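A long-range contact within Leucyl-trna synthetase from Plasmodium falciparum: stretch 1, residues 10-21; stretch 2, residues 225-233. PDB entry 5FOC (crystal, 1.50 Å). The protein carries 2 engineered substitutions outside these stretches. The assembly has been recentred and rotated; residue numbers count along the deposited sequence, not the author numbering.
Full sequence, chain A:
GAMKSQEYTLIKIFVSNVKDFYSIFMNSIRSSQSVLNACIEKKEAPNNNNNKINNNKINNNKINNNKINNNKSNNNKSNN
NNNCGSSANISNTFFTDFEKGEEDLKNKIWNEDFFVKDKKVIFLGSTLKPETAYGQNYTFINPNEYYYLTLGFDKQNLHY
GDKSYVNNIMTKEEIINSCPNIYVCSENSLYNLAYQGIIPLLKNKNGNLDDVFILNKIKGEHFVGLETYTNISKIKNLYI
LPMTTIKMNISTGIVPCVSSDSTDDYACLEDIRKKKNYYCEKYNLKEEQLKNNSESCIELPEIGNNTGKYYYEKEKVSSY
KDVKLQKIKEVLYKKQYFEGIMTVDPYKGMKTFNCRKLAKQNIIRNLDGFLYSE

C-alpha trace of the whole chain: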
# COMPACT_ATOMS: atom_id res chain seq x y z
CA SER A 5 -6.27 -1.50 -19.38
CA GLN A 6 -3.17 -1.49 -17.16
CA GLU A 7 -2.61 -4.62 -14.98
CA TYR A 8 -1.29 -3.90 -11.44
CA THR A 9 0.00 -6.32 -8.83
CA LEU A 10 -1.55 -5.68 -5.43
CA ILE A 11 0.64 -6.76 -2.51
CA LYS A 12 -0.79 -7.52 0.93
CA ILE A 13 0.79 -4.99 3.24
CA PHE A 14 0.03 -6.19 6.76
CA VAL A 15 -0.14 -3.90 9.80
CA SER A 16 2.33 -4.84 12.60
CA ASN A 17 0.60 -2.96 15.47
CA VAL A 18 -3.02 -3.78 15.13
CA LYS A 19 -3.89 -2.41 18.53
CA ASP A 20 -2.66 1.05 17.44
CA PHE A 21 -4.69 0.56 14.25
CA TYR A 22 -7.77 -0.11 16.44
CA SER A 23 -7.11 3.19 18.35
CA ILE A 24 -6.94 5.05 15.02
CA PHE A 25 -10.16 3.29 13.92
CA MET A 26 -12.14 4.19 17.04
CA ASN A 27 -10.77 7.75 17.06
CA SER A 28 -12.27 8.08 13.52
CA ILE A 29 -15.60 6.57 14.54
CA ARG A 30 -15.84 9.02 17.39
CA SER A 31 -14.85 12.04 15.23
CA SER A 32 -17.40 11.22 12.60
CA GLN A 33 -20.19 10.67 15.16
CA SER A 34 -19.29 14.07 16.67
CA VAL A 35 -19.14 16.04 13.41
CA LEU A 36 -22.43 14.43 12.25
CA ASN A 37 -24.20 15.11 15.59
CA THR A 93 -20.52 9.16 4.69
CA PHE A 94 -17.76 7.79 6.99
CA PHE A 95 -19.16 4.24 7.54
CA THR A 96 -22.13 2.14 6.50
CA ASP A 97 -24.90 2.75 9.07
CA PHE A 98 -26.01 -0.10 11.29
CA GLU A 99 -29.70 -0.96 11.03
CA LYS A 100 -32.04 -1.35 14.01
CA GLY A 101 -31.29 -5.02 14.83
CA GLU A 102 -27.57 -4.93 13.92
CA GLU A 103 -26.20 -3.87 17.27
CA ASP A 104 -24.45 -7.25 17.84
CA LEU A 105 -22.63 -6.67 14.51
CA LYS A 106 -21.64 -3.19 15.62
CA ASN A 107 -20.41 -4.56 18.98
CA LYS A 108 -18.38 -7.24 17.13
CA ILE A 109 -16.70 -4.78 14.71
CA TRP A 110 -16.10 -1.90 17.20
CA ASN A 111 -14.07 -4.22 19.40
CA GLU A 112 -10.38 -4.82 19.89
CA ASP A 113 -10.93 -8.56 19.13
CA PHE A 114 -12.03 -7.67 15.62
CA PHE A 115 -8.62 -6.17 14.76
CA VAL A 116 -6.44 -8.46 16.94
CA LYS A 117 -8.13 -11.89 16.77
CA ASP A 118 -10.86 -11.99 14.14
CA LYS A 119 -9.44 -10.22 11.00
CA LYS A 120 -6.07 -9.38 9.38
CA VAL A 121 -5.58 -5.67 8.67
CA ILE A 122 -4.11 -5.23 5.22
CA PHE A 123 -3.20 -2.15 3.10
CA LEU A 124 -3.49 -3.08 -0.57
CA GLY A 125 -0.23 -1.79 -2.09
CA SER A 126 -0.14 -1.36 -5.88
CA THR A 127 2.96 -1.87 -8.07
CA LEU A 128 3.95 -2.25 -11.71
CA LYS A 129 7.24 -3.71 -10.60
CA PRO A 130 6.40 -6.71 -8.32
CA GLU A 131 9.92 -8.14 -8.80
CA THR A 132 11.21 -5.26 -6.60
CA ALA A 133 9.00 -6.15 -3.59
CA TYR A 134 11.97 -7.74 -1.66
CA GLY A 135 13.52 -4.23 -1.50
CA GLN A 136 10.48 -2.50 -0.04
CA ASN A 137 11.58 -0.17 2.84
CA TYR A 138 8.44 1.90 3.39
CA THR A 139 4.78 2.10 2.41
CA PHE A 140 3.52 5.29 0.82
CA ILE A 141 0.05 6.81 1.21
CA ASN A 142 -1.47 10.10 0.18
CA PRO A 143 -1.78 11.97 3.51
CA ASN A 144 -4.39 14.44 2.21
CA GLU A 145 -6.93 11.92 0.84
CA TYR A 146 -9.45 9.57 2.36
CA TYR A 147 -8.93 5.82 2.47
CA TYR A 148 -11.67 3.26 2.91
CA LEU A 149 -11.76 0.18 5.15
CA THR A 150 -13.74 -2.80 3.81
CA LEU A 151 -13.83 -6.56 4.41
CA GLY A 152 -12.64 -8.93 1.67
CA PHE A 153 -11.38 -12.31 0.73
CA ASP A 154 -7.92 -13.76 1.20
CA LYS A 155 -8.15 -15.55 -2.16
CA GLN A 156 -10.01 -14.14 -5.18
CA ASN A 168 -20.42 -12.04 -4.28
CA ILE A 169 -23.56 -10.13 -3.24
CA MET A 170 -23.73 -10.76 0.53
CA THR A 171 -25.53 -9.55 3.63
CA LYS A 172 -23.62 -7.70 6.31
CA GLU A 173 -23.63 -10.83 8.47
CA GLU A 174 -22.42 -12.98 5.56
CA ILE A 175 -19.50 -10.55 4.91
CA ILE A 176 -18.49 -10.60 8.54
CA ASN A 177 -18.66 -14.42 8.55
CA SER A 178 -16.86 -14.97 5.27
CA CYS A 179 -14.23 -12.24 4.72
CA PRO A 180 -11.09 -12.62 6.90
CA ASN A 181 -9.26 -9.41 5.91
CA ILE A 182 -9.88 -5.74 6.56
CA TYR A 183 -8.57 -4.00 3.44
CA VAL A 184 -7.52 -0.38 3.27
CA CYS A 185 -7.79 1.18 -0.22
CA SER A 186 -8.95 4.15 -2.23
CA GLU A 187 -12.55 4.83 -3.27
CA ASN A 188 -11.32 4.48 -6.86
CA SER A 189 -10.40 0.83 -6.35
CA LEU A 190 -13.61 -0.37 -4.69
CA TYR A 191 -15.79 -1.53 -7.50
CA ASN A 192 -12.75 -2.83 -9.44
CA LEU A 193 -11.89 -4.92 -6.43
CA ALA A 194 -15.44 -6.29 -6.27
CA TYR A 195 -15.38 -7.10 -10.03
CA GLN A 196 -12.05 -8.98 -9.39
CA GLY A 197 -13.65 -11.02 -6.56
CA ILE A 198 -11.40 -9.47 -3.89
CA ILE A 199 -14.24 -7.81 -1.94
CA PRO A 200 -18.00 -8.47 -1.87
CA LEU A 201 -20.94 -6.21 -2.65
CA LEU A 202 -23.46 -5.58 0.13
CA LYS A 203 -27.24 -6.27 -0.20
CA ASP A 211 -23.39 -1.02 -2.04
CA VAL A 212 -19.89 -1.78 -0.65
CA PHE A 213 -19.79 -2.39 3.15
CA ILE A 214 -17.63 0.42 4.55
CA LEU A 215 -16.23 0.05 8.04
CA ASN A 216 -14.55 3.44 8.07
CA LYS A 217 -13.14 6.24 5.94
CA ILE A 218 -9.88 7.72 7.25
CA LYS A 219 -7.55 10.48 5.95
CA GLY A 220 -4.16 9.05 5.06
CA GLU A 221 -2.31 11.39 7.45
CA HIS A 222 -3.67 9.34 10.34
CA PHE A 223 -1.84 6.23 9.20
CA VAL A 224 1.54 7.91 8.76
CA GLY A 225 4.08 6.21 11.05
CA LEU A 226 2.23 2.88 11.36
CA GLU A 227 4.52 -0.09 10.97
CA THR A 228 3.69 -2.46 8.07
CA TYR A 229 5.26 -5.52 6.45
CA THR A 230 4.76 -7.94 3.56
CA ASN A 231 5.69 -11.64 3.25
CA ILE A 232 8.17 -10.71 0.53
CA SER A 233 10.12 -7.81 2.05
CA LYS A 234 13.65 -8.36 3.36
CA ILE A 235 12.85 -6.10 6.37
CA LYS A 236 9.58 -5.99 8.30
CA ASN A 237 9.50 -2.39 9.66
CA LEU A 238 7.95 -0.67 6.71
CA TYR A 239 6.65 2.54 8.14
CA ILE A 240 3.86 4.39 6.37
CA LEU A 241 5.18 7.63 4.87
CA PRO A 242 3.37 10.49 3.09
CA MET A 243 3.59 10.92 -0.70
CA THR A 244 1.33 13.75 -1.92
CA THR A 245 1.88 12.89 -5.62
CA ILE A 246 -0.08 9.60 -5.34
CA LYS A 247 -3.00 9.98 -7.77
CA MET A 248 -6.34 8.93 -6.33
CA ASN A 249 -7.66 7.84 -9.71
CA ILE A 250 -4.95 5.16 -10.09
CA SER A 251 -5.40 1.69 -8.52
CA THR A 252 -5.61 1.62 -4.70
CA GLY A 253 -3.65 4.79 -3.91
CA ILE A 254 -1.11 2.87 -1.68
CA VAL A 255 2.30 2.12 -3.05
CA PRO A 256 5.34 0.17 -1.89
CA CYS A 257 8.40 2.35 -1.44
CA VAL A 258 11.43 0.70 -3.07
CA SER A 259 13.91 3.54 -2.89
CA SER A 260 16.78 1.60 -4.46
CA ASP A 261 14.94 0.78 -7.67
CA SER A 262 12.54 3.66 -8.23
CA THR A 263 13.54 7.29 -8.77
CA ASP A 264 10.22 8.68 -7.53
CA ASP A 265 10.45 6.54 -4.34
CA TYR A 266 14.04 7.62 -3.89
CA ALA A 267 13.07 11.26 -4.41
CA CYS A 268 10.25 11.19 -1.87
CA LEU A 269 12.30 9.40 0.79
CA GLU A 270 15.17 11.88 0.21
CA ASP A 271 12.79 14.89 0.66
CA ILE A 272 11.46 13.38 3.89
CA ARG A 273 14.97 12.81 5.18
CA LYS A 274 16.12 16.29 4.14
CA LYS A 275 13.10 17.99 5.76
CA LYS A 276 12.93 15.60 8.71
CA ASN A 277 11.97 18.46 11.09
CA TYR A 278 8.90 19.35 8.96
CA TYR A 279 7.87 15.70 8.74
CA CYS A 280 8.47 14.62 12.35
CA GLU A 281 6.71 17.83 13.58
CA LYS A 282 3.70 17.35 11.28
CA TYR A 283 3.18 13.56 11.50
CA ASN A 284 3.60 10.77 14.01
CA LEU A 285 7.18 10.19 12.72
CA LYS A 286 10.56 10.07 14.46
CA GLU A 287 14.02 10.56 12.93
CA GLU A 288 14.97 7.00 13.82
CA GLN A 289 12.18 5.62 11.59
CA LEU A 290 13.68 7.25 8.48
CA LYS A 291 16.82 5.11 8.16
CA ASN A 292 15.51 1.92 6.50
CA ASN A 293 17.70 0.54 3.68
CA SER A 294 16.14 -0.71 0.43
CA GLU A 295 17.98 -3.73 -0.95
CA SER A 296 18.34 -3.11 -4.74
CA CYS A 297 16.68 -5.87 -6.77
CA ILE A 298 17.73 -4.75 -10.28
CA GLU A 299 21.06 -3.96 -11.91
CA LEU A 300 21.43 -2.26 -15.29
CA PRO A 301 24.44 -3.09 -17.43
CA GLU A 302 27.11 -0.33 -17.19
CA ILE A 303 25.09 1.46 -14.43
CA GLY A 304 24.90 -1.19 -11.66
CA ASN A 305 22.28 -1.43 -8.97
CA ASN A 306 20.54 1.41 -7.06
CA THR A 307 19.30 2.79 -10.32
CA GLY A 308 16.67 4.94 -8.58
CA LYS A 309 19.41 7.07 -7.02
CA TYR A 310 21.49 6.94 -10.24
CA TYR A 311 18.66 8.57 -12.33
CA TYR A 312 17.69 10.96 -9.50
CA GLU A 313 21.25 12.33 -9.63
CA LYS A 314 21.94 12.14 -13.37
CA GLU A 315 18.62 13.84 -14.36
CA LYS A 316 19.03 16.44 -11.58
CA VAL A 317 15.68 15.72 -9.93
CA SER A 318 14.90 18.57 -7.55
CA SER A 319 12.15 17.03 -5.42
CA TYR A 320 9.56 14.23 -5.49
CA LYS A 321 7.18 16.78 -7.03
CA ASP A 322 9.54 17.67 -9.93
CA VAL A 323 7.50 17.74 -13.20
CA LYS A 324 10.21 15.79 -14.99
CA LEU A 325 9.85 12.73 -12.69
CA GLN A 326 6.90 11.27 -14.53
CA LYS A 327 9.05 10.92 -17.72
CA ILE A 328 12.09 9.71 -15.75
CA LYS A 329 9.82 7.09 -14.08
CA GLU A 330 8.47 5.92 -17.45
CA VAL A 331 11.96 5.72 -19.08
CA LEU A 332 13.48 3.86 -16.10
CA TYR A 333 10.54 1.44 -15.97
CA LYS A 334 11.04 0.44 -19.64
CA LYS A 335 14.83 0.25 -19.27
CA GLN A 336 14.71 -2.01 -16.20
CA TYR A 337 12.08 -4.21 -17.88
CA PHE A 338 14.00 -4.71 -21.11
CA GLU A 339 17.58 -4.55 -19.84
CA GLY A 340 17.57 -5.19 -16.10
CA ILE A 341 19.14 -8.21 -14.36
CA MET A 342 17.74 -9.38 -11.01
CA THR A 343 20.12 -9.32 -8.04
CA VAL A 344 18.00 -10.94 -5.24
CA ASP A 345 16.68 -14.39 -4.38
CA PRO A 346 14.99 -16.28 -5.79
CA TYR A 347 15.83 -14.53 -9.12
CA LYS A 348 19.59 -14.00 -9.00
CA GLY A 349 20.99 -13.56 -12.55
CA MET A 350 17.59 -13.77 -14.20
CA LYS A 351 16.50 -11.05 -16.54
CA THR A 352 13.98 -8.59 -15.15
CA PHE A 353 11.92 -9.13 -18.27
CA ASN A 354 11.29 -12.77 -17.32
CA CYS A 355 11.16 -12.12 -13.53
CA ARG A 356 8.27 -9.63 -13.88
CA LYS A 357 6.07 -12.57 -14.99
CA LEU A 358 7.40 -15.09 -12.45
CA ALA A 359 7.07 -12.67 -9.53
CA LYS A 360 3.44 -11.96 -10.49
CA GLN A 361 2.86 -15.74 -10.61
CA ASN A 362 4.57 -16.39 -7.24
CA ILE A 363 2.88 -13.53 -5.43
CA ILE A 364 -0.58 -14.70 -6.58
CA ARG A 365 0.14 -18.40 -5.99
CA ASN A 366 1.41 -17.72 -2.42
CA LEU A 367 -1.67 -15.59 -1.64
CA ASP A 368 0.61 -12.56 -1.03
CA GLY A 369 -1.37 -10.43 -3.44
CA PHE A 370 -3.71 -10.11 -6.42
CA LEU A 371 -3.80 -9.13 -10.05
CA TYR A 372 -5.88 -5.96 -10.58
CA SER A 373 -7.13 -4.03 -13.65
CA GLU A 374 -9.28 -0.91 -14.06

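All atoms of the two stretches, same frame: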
# COMPACT_ATOMS: atom_id res chain seq x y z
N LEU A 10 -1.28 -6.10 -6.82
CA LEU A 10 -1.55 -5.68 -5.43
C LEU A 10 -0.84 -6.62 -4.47
O LEU A 10 -0.92 -7.83 -4.58
CB LEU A 10 -3.05 -5.65 -5.13
CG LEU A 10 -3.95 -4.92 -6.13
CD1 LEU A 10 -5.37 -4.90 -5.60
CD2 LEU A 10 -3.42 -3.54 -6.44
N ILE A 11 -0.11 -6.01 -3.54
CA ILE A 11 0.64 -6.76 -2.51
C ILE A 11 -0.06 -6.51 -1.19
O ILE A 11 -0.44 -5.39 -0.89
CB ILE A 11 2.11 -6.30 -2.50
CG1 ILE A 11 2.77 -6.63 -3.88
CG2 ILE A 11 2.90 -6.96 -1.37
CD1 ILE A 11 4.17 -6.12 -4.05
N LYS A 12 -0.22 -7.61 -0.43
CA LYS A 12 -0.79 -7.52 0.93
C LYS A 12 0.22 -6.91 1.88
O LYS A 12 1.27 -7.47 2.07
CB LYS A 12 -1.23 -8.87 1.41
CG LYS A 12 -2.47 -9.38 0.70
CD LYS A 12 -2.76 -10.82 1.00
CE LYS A 12 -3.97 -11.39 0.32
NZ LYS A 12 -4.05 -12.82 0.63
N ILE A 13 -0.09 -5.72 2.34
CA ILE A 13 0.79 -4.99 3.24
C ILE A 13 0.12 -5.05 4.63
O ILE A 13 -0.80 -4.32 4.93
CB ILE A 13 1.06 -3.54 2.76
CG1 ILE A 13 1.82 -3.53 1.43
CG2 ILE A 13 1.86 -2.75 3.78
CD1 ILE A 13 2.00 -2.15 0.83
N PHE A 14 0.66 -5.92 5.48
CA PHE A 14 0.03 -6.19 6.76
C PHE A 14 0.48 -5.12 7.77
O PHE A 14 1.60 -4.61 7.70
CB PHE A 14 0.53 -7.55 7.29
CG PHE A 14 0.12 -8.73 6.43
CD1 PHE A 14 -1.12 -9.33 6.59
CD2 PHE A 14 0.97 -9.22 5.46
CE1 PHE A 14 -1.50 -10.37 5.77
CE2 PHE A 14 0.59 -10.28 4.64
CZ PHE A 14 -0.65 -10.84 4.78
N VAL A 15 -0.45 -4.77 8.65
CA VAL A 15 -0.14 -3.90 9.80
C VAL A 15 0.45 -4.71 10.97
O VAL A 15 -0.09 -5.72 11.36
CB VAL A 15 -1.42 -3.18 10.25
CG1 VAL A 15 -1.26 -2.46 11.59
CG2 VAL A 15 -1.92 -2.22 9.15
N SER A 16 1.61 -4.23 11.44
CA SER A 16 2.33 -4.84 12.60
C SER A 16 1.58 -4.56 13.91
O SER A 16 1.26 -5.50 14.62
CB SER A 16 3.79 -4.32 12.68
OG SER A 16 4.47 -4.39 11.43
N ASN A 17 1.28 -3.31 14.19
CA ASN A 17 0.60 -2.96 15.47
C ASN A 17 -0.86 -2.70 15.28
O ASN A 17 -1.33 -1.56 15.22
CB ASN A 17 1.27 -1.80 16.20
CG ASN A 17 0.88 -1.71 17.71
OD1 ASN A 17 -0.27 -1.99 18.14
ND2 ASN A 17 1.83 -1.30 18.52
N VAL A 18 -1.58 -3.79 15.28
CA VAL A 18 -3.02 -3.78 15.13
C VAL A 18 -3.77 -3.13 16.24
O VAL A 18 -4.78 -2.51 16.05
CB VAL A 18 -3.60 -5.17 14.72
CG1 VAL A 18 -3.17 -5.54 13.27
CG2 VAL A 18 -3.32 -6.27 15.73
N LYS A 19 -3.24 -3.18 17.49
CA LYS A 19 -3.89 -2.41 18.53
C LYS A 19 -3.82 -0.91 18.33
O LYS A 19 -4.76 -0.21 18.63
CB LYS A 19 -3.23 -2.76 19.91
CG LYS A 19 -3.57 -4.18 20.32
CD LYS A 19 -2.85 -4.60 21.63
CE LYS A 19 -3.15 -6.05 21.97
NZ LYS A 19 -2.60 -6.39 23.34
N ASP A 20 -2.71 -0.39 17.81
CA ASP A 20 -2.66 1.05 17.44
C ASP A 20 -3.61 1.37 16.24
O ASP A 20 -4.25 2.43 16.22
CB ASP A 20 -1.23 1.47 17.05
CG ASP A 20 -0.28 1.51 18.23
OD1 ASP A 20 -0.70 1.61 19.43
OD2 ASP A 20 0.94 1.48 17.96
N PHE A 21 -3.71 0.41 15.32
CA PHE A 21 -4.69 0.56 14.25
C PHE A 21 -6.12 0.67 14.81
O PHE A 21 -6.91 1.50 14.37
CB PHE A 21 -4.57 -0.60 13.24
CG PHE A 21 -5.43 -0.39 11.95
CD1 PHE A 21 -6.75 -0.78 11.90
CD2 PHE A 21 -4.85 0.18 10.86
CE1 PHE A 21 -7.53 -0.53 10.74
CE2 PHE A 21 -5.62 0.39 9.68
CZ PHE A 21 -6.93 0.01 9.64
N GLY A 225 3.28 6.71 9.89
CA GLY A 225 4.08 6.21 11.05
C GLY A 225 3.74 4.79 11.49
O GLY A 225 4.51 4.14 12.21
N LEU A 226 2.56 4.27 11.12
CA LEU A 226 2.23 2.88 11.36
C LEU A 226 3.27 1.97 10.75
O LEU A 226 3.77 2.21 9.63
CB LEU A 226 0.89 2.46 10.77
CG LEU A 226 -0.42 2.75 11.46
CD1 LEU A 226 -1.57 2.12 10.68
CD2 LEU A 226 -0.40 2.14 12.84
N GLU A 227 3.55 0.89 11.44
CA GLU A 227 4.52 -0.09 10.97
C GLU A 227 3.75 -1.14 10.17
O GLU A 227 2.72 -1.66 10.60
CB GLU A 227 5.27 -0.70 12.21
CG GLU A 227 6.39 -1.63 11.76
CD GLU A 227 7.08 -2.36 12.92
OE1 GLU A 227 6.41 -2.53 13.94
OE2 GLU A 227 8.23 -2.77 12.77
N THR A 228 4.25 -1.40 8.94
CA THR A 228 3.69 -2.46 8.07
C THR A 228 4.77 -3.46 7.63
O THR A 228 5.98 -3.21 7.76
CB THR A 228 2.95 -1.86 6.83
OG1 THR A 228 3.91 -1.25 6.01
CG2 THR A 228 1.87 -0.86 7.28
N TYR A 229 4.33 -4.58 7.04
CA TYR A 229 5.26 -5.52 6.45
C TYR A 229 4.52 -6.31 5.36
O TYR A 229 3.30 -6.35 5.34
CB TYR A 229 5.92 -6.43 7.53
CG TYR A 229 4.95 -7.37 8.15
CD1 TYR A 229 4.07 -6.94 9.13
CD2 TYR A 229 4.83 -8.69 7.69
CE1 TYR A 229 3.13 -7.80 9.69
CE2 TYR A 229 3.86 -9.54 8.20
CZ TYR A 229 3.03 -9.10 9.22
OH TYR A 229 2.09 -9.98 9.75
N THR A 230 5.31 -6.96 4.52
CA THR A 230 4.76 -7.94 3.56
C THR A 230 5.45 -9.28 3.77
O THR A 230 6.47 -9.34 4.54
CB THR A 230 5.03 -7.53 2.08
OG1 THR A 230 6.39 -7.78 1.75
CG2 THR A 230 4.63 -6.07 1.82
N ASN A 231 4.99 -10.36 3.15
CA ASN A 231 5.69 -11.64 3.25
C ASN A 231 6.82 -11.80 2.23
O ASN A 231 7.42 -12.88 2.12
CB ASN A 231 4.69 -12.80 3.17
CG ASN A 231 3.80 -12.88 4.39
OD1 ASN A 231 4.25 -12.66 5.53
ND2 ASN A 231 2.55 -13.22 4.19
N ILE A 232 7.11 -10.73 1.50
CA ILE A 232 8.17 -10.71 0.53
C ILE A 232 9.35 -9.84 0.94
O ILE A 232 10.47 -10.08 0.49
CB ILE A 232 7.61 -10.22 -0.86
CG1 ILE A 232 6.33 -10.94 -1.19
CG2 ILE A 232 8.65 -10.41 -1.96
CD1 ILE A 232 5.50 -10.26 -2.26
N SER A 233 9.11 -8.82 1.76
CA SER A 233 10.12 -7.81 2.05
C SER A 233 11.25 -8.38 2.93
O SER A 233 10.98 -9.19 3.85
CB SER A 233 9.48 -6.61 2.71
OG SER A 233 8.82 -6.92 3.94
O HOH W 1 2.57 -10.02 1.72
O HOH W 2 1.65 -0.93 13.16

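Strand 10-15 and the short strand that starts at Glu227 run antiparallel, and their axes come within 4.5 Å. At least 205 residues separate any two touching partners in sequence. The pairing is held first by backbone hydrogen bonds. Phe14 and Tyr229 form a hydrogen-bonded pair: Phe14 N donates to Tyr229 O at 2.7 Å, and Tyr229 N donates to Phe14 O at 2.8 Å. Past this pair, Ser16 N donates to Glu227 O at 2.9 Å with a nearly straight geometry. Val15 and Thr228 lie between these bonds as a non-hydrogen-bonded pair, with their CA atoms 4.4 Å apart. The same carbonyls also receive CA-H...O contacts. Thr228 CA lies 3.0 Å from Phe14 O, and Ile13 CA lies 3.5 Å from Tyr229 O.

Two waters extend the ladder where direct backbone bonds stop. Water 1 donates to Lys12 O at 2.9 Å and accepts from Asn231 N at 2.8 Å. At the other end, water 2 accepts from Asn17 N at 2.6 Å and donates to Glu227 O at 2.9 Å. Glu227 O thus serves both Ser16 N and this water.

The aromatic contact lies on the sheet face that carries Phe14 and Tyr229. Phe14 CB sits over one face of the Tyr229 ring, 3.8 Å from the ring centroid, in a CH-pi contact. The two ring planes are 26° apart and their centroids 5.5 Å apart. The rings are slid past each other and barely overlap, so the Tyr229 ring covers the base of the Phe14 side chain. Ser16 OG approaches the edge of the Tyr229 ring, 3.5 Å from Tyr229 CD1.

Apolar packing continues on both sides of this pairing in sequence. Ile13 CG2 meets Thr228 CB at 3.4 Å, and Ile13 CG1 lies 3.8 Å from Thr230 CG2. Ile11 CG2 touches the same Thr230 methyl, CG2, at 3.7 Å and reaches Ile232 CD1 at 4.3 Å. Leu226, just before its strand, packs against the helix that follows strand 10-15. Leu226 CD1 lies 3.8 Å from Phe21 CD2, at the edge of the Phe21 ring, and Leu226 CD2 lies 4.3 Å from Asp20 CB.

Local bonds shape both ends of the contact. Asn17 OD1 caps the helix by accepting from Asp20 N at 2.9 Å. Thr230 OG1 accepts from Ile232 N at 3.0 Å and from Ser233 N at 2.9 Å, which ties down the turn after the strand pairing.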